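Phosphatidylserine synthase (Haemophilus influenzae, PDB 3HSI) belongs to the phospholipase D superfamily and probably holds two related domains in one chain. Local coordinates at residues A57-I69 / A157-K169. Sequence-based numbering, arbitrary orientation.
Sequences ALYWQKDEAGQEI and ASINNVYLHQFEK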
loop_
_atom_site.group_PDB
_atom_site.type_symbol
_atom_site.label_atom_id
_atom_site.label_comp_id
_atom_site.label_asym_id
_atom_site.label_seq_id
_atom_site.Cartn_x
_atom_site.Cartn_y
_atom_site.Cartn_z
ATOM N N ALA C 57 -15.252 -4.531 -16.455
ATOM C CA ALA C 57 -13.968 -4.852 -17.060
ATOM C C ALA C 57 -12.965 -3.850 -16.505
ATOM O O ALA C 57 -13.367 -2.840 -15.910
ATOM C CB ALA C 57 -14.053 -4.784 -18.587
ATOM N N LEU C 58 -11.679 -4.150 -16.618
ATOM C CA LEU C 58 -10.654 -3.192 -16.220
ATOM C C LEU C 58 -10.760 -1.951 -17.130
ATOM O O LEU C 58 -10.815 -0.807 -16.653
ATOM C CB LEU C 58 -9.265 -3.796 -16.322
ATOM C CG LEU C 58 -8.095 -2.840 -15.953
ATOM C CD1 LEU C 58 -8.231 -2.241 -14.536
ATOM C CD2 LEU C 58 -6.709 -3.539 -16.123
ATOM N N TYR C 59 -10.858 -2.168 -18.434
ATOM C CA TYR C 59 -11.020 -1.036 -19.322
ATOM C C TYR C 59 -11.739 -1.409 -20.581
ATOM O O TYR C 59 -11.894 -2.585 -20.887
ATOM C CB TYR C 59 -9.673 -0.382 -19.640
ATOM C CG TYR C 59 -8.630 -1.268 -20.298
ATOM C CD1 TYR C 59 -8.495 -1.294 -21.681
ATOM C CD2 TYR C 59 -7.741 -2.028 -19.536
ATOM C CE1 TYR C 59 -7.518 -2.056 -22.289
ATOM C CE2 TYR C 59 -6.761 -2.803 -20.133
ATOM C CZ TYR C 59 -6.656 -2.815 -21.514
ATOM O OH TYR C 59 -5.689 -3.568 -22.138
ATOM N N TRP C 60 -12.194 -0.388 -21.305
ATOM C CA TRP C 60 -12.788 -0.565 -22.593
ATOM C C TRP C 60 -12.173 0.531 -23.470
ATOM O O TRP C 60 -12.452 1.721 -23.310
ATOM C CB TRP C 60 -14.297 -0.440 -22.470
ATOM C CG TRP C 60 -15.060 -0.645 -23.715
ATOM C CD1 TRP C 60 -14.737 -0.207 -24.970
ATOM C CD2 TRP C 60 -16.338 -1.276 -23.826
ATOM N NE1 TRP C 60 -15.731 -0.540 -25.857
ATOM C CE2 TRP C 60 -16.724 -1.201 -25.180
ATOM C CE3 TRP C 60 -17.200 -1.896 -22.903
ATOM C CZ2 TRP C 60 -17.942 -1.723 -25.646
ATOM C CZ3 TRP C 60 -18.415 -2.414 -23.365
ATOM C CH2 TRP C 60 -18.758 -2.344 -24.727
ATOM N N GLN C 61 -11.304 0.100 -24.384
ATOM C CA GLN C 61 -10.419 1.006 -25.113
ATOM C C GLN C 61 -11.092 1.616 -26.339
ATOM O O GLN C 61 -11.867 0.964 -27.030
ATOM C CB GLN C 61 -9.184 0.230 -25.548
ATOM C CG GLN C 61 -8.081 1.044 -26.165
ATOM C CD GLN C 61 -7.363 1.913 -25.132
ATOM O OE1 GLN C 61 -7.368 1.620 -23.933
ATOM N NE2 GLN C 61 -6.758 2.987 -25.593
ATOM N N LYS C 62 -10.754 2.861 -26.615
ATOM C CA LYS C 62 -11.223 3.547 -27.813
ATOM C C LYS C 62 -10.719 3.014 -29.182
ATOM O O LYS C 62 -10.925 3.677 -30.191
ATOM C CB LYS C 62 -10.845 5.023 -27.712
ATOM C CG LYS C 62 -9.359 5.229 -27.459
ATOM C CD LYS C 62 -8.954 6.696 -27.500
ATOM C CE LYS C 62 -7.433 6.776 -27.771
ATOM N NZ LYS C 62 -6.987 8.144 -28.149
ATOM N N ASP C 63 -10.043 1.878 -29.248
ATOM C CA ASP C 63 -9.467 1.457 -30.525
ATOM C C ASP C 63 -10.551 0.808 -31.406
ATOM O O ASP C 63 -11.742 0.943 -31.124
ATOM C CB ASP C 63 -8.269 0.534 -30.281
ATOM C CG ASP C 63 -8.646 -0.710 -29.468
ATOM O OD1 ASP C 63 -9.860 -1.033 -29.418
ATOM O OD2 ASP C 63 -7.737 -1.379 -28.913
ATOM N N GLU C 64 -10.153 0.110 -32.469
ATOM C CA GLU C 64 -11.138 -0.390 -33.462
ATOM C C GLU C 64 -12.069 -1.477 -32.946
ATOM O O GLU C 64 -13.239 -1.516 -33.323
ATOM C CB GLU C 64 -10.452 -0.872 -34.737
ATOM C CG GLU C 64 -9.798 0.237 -35.505
ATOM C CD GLU C 64 -8.311 0.421 -35.160
ATOM O OE1 GLU C 64 -7.873 0.166 -34.010
ATOM O OE2 GLU C 64 -7.568 0.839 -36.071
ATOM N N ALA C 65 -11.536 -2.377 -32.129
ATOM C CA ALA C 65 -12.359 -3.396 -31.461
ATOM C C ALA C 65 -13.351 -2.743 -30.464
ATOM O O ALA C 65 -14.554 -3.060 -30.462
ATOM C CB ALA C 65 -11.473 -4.448 -30.769
ATOM N N GLY C 66 -12.853 -1.812 -29.646
ATOM C CA GLY C 66 -13.723 -1.059 -28.726
ATOM C C GLY C 66 -14.910 -0.441 -29.444
ATOM O O GLY C 66 -16.039 -0.481 -28.944
ATOM N N GLN C 67 -14.642 0.118 -30.626
ATOM C CA GLN C 67 -15.614 0.824 -31.409
ATOM C C GLN C 67 -16.640 -0.131 -32.008
ATOM O O GLN C 67 -17.833 0.173 -32.024
ATOM C CB GLN C 67 -14.923 1.614 -32.532
ATOM C CG GLN C 67 -15.881 2.426 -33.430
ATOM C CD GLN C 67 -16.484 3.639 -32.712
ATOM O OE1 GLN C 67 -15.766 4.566 -32.325
ATOM N NE2 GLN C 67 -17.810 3.619 -32.501
ATOM N N GLU C 68 -16.172 -1.266 -32.511
ATOM C CA GLU C 68 -17.059 -2.279 -33.070
ATOM C C GLU C 68 -17.999 -2.790 -31.974
ATOM O O GLU C 68 -19.209 -2.904 -32.193
ATOM C CB GLU C 68 -16.253 -3.426 -33.642
ATOM C CG GLU C 68 -17.080 -4.353 -34.523
ATOM C CD GLU C 68 -16.269 -5.482 -35.135
ATOM O OE1 GLU C 68 -15.010 -5.437 -35.101
ATOM O OE2 GLU C 68 -16.906 -6.429 -35.657
ATOM N N ILE C 69 -17.472 -3.029 -30.780
ATOM C CA ILE C 69 -18.338 -3.538 -29.713
ATOM C C ILE C 69 -19.338 -2.482 -29.277
ATOM O O ILE C 69 -20.536 -2.782 -29.152
ATOM C CB ILE C 69 -17.567 -4.127 -28.501
ATOM C CG1 ILE C 69 -16.616 -5.255 -28.936
ATOM C CG2 ILE C 69 -18.541 -4.642 -27.439
ATOM C CD1 ILE C 69 -17.211 -6.255 -29.949
ATOM N N ALA C 157 -10.358 -10.879 -19.734
ATOM C CA ALA C 157 -10.061 -9.979 -20.877
ATOM C C ALA C 157 -10.752 -8.631 -20.747
ATOM O O ALA C 157 -11.905 -8.564 -20.303
ATOM C CB ALA C 157 -10.493 -10.626 -22.179
ATOM N N SER C 158 -10.067 -7.559 -21.138
ATOM C CA SER C 158 -10.731 -6.251 -21.329
ATOM C C SER C 158 -11.142 -6.115 -22.789
ATOM O O SER C 158 -10.999 -7.077 -23.552
ATOM C CB SER C 158 -9.803 -5.112 -20.970
ATOM O OG SER C 158 -9.572 -5.086 -19.588
ATOM N N ILE C 159 -11.673 -4.947 -23.169
ATOM C CA ILE C 159 -12.097 -4.706 -24.548
ATOM C C ILE C 159 -11.058 -3.808 -25.204
ATOM O O ILE C 159 -10.982 -2.618 -24.910
ATOM C CB ILE C 159 -13.504 -4.027 -24.660
ATOM C CG1 ILE C 159 -14.558 -4.776 -23.841
ATOM C CG2 ILE C 159 -13.951 -3.878 -26.130
ATOM C CD1 ILE C 159 -15.045 -6.055 -24.490
ATOM N N ASN C 160 -10.242 -4.408 -26.064
ATOM C CA ASN C 160 -9.353 -3.671 -26.986
ATOM C C ASN C 160 -8.974 -4.618 -28.135
ATOM O O ASN C 160 -9.399 -5.773 -28.128
ATOM C CB ASN C 160 -8.105 -3.120 -26.259
ATOM C CG ASN C 160 -7.169 -4.203 -25.825
ATOM O OD1 ASN C 160 -7.358 -5.366 -26.166
ATOM N ND2 ASN C 160 -6.134 -3.834 -25.066
ATOM N N ASN C 161 -8.170 -4.144 -29.082
ATOM C CA ASN C 161 -7.747 -4.956 -30.239
ATOM C C ASN C 161 -7.124 -6.313 -29.909
ATOM O O ASN C 161 -7.507 -7.349 -30.479
ATOM C CB ASN C 161 -6.776 -4.161 -31.142
ATOM C CG ASN C 161 -7.447 -2.987 -31.851
ATOM O OD1 ASN C 161 -8.662 -2.956 -32.036
ATOM N ND2 ASN C 161 -6.645 -2.000 -32.232
ATOM N N VAL C 162 -6.130 -6.319 -29.026
ATOM C CA VAL C 162 -5.447 -7.583 -28.762
ATOM C C VAL C 162 -6.320 -8.645 -28.077
ATOM O O VAL C 162 -6.337 -9.792 -28.513
ATOM C CB VAL C 162 -3.988 -7.426 -28.177
ATOM C CG1 VAL C 162 -3.087 -6.819 -29.258
ATOM C CG2 VAL C 162 -3.955 -6.598 -26.883
ATOM N N TYR C 163 -7.129 -8.243 -27.094
ATOM C CA TYR C 163 -7.994 -9.208 -26.408
ATOM C C TYR C 163 -9.053 -9.810 -27.330
ATOM O O TYR C 163 -9.510 -10.943 -27.103
ATOM C CB TYR C 163 -8.684 -8.578 -25.181
ATOM C CG TYR C 163 -7.815 -8.427 -23.939
ATOM C CD1 TYR C 163 -7.519 -7.170 -23.417
ATOM C CD2 TYR C 163 -7.313 -9.549 -23.282
ATOM C CE1 TYR C 163 -6.722 -7.032 -22.262
ATOM C CE2 TYR C 163 -6.522 -9.433 -22.141
ATOM C CZ TYR C 163 -6.242 -8.172 -21.621
ATOM O OH TYR C 163 -5.450 -8.082 -20.485
ATOM N N LEU C 164 -9.454 -9.072 -28.358
ATOM C CA LEU C 164 -10.473 -9.564 -29.287
ATOM C C LEU C 164 -9.909 -10.022 -30.647
ATOM O O LEU C 164 -10.676 -10.350 -31.581
ATOM C CB LEU C 164 -11.541 -8.482 -29.478
ATOM C CG LEU C 164 -12.659 -8.433 -28.421
ATOM C CD1 LEU C 164 -12.123 -8.470 -27.022
ATOM C CD2 LEU C 164 -13.485 -7.194 -28.592
ATOM N N HIS C 165 -8.570 -10.061 -30.742
ATOM C CA HIS C 165 -7.881 -10.431 -31.970
ATOM C C HIS C 165 -8.405 -9.624 -33.159
ATOM O O HIS C 165 -8.780 -10.180 -34.185
ATOM C CB HIS C 165 -8.055 -11.927 -32.239
ATOM C CG HIS C 165 -6.990 -12.502 -33.102
ATOM N ND1 HIS C 165 -6.756 -13.853 -33.189
ATOM C CD2 HIS C 165 -6.072 -11.906 -33.905
ATOM C CE1 HIS C 165 -5.750 -14.067 -34.021
ATOM N NE2 HIS C 165 -5.313 -12.899 -34.462
ATOM N N GLN C 166 -8.416 -8.303 -33.020
ATOM C CA GLN C 166 -8.894 -7.445 -34.101
ATOM C C GLN C 166 -8.081 -7.569 -35.399
ATOM O O GLN C 166 -8.659 -7.581 -36.494
ATOM C CB GLN C 166 -8.966 -5.982 -33.642
ATOM C CG GLN C 166 -9.757 -5.060 -34.594
ATOM C CD GLN C 166 -11.248 -5.343 -34.552
ATOM O OE1 GLN C 166 -11.711 -6.177 -33.769
ATOM N NE2 GLN C 166 -12.008 -4.647 -35.379
ATOM N N PHE C 167 -6.752 -7.610 -35.290
ATOM C CA PHE C 167 -5.915 -7.765 -36.487
ATOM C C PHE C 167 -5.098 -9.044 -36.369
ATOM O O PHE C 167 -5.674 -10.097 -36.122
ATOM C CB PHE C 167 -5.092 -6.495 -36.799
ATOM C CG PHE C 167 -5.953 -5.245 -36.908
ATOM C CD1 PHE C 167 -6.064 -4.351 -35.833
ATOM C CD2 PHE C 167 -6.717 -5.005 -38.056
ATOM C CE1 PHE C 167 -6.890 -3.206 -35.915
ATOM C CE2 PHE C 167 -7.556 -3.858 -38.165
ATOM C CZ PHE C 167 -7.640 -2.956 -37.095
ATOM N N GLU C 168 -3.787 -8.961 -36.497
ATOM C CA GLU C 168 -2.948 -10.139 -36.442
ATOM C C GLU C 168 -2.587 -10.536 -35.014
ATOM O O GLU C 168 -2.559 -11.706 -34.687
ATOM C CB GLU C 168 -1.697 -9.944 -37.304
ATOM N N LYS C 169 -2.392 -9.569 -34.135
ATOM C CA LYS C 169 -1.959 -9.870 -32.785
ATOM C C LYS C 169 -3.111 -10.167 -31.863
ATOM O O LYS C 169 -4.197 -9.602 -32.001
ATOM C CB LYS C 169 -1.110 -8.724 -32.222
HETATM O O HOH W 1 -11.275 -6.860 -17.608
#
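Ile-159 packs over one face of the Trp-60 indole. Its CG2 sits 3.8 Å from the centroid of the five-membered ring, 11° off the normal. Trp-60 NE1 donates to Gly-66 O, which lies near the indole plane; this bond helps set the ring's rotation. The backbones of Trp-60 and Ile-159 form a single beta bridge. Ile-159 N donates to Tyr-59 O, and Gln-61 N to Ile-159 O at 2.8 Å. Leu-164 CD2 extends the apolar patch to Ile-69 CG1 at 3.7 Å. Ser-158 CB lies over the Tyr-59 ring centre.

The start of helix 64-79 makes a second tight site. The Asp-63 carboxylate and the Asn-161 amide reach in from the two segments and stack, their planes 7° apart. Asp-63 is the N-cap; its CG is flanked by backbone N and C (chi1 58°), turning the carboxylate to two N-H groups. OD1 caps Gly-66 N, and OD2 takes Asn-161 N at 2.8 Å. Asn-161 OD1 accepts from Ala-65 N at 2.9 Å. Asn-160 OD1 accepts from Tyr-163 N, an Asx motif that leads into the type I turn of 162-165.

The outer side is looser. Exposed Glu-64 reaches Asn-161 ND2 through OE1 at 3.1 Å, and its CD lies at the edge of the Phe-167 ring. Gln-166 NE2 donates to Glu-68 OE1 at 3.1 Å. Lys-39 NZ salt-bridges Glu-68 OE1 and hydrogen-bonds Gln-166 OE1.

The contact joins the loop after strand 151-155, in the phospholipase D motif region, to the link after strand 52-56 and the first turns of helix 64-79. Asp-63 and Asn-161 side chains satisfy two N-H groups of the first helical turn. These bonds tie the loop to the helix start, whose N-H groups would probably stabilise a negative charge on Asp-63.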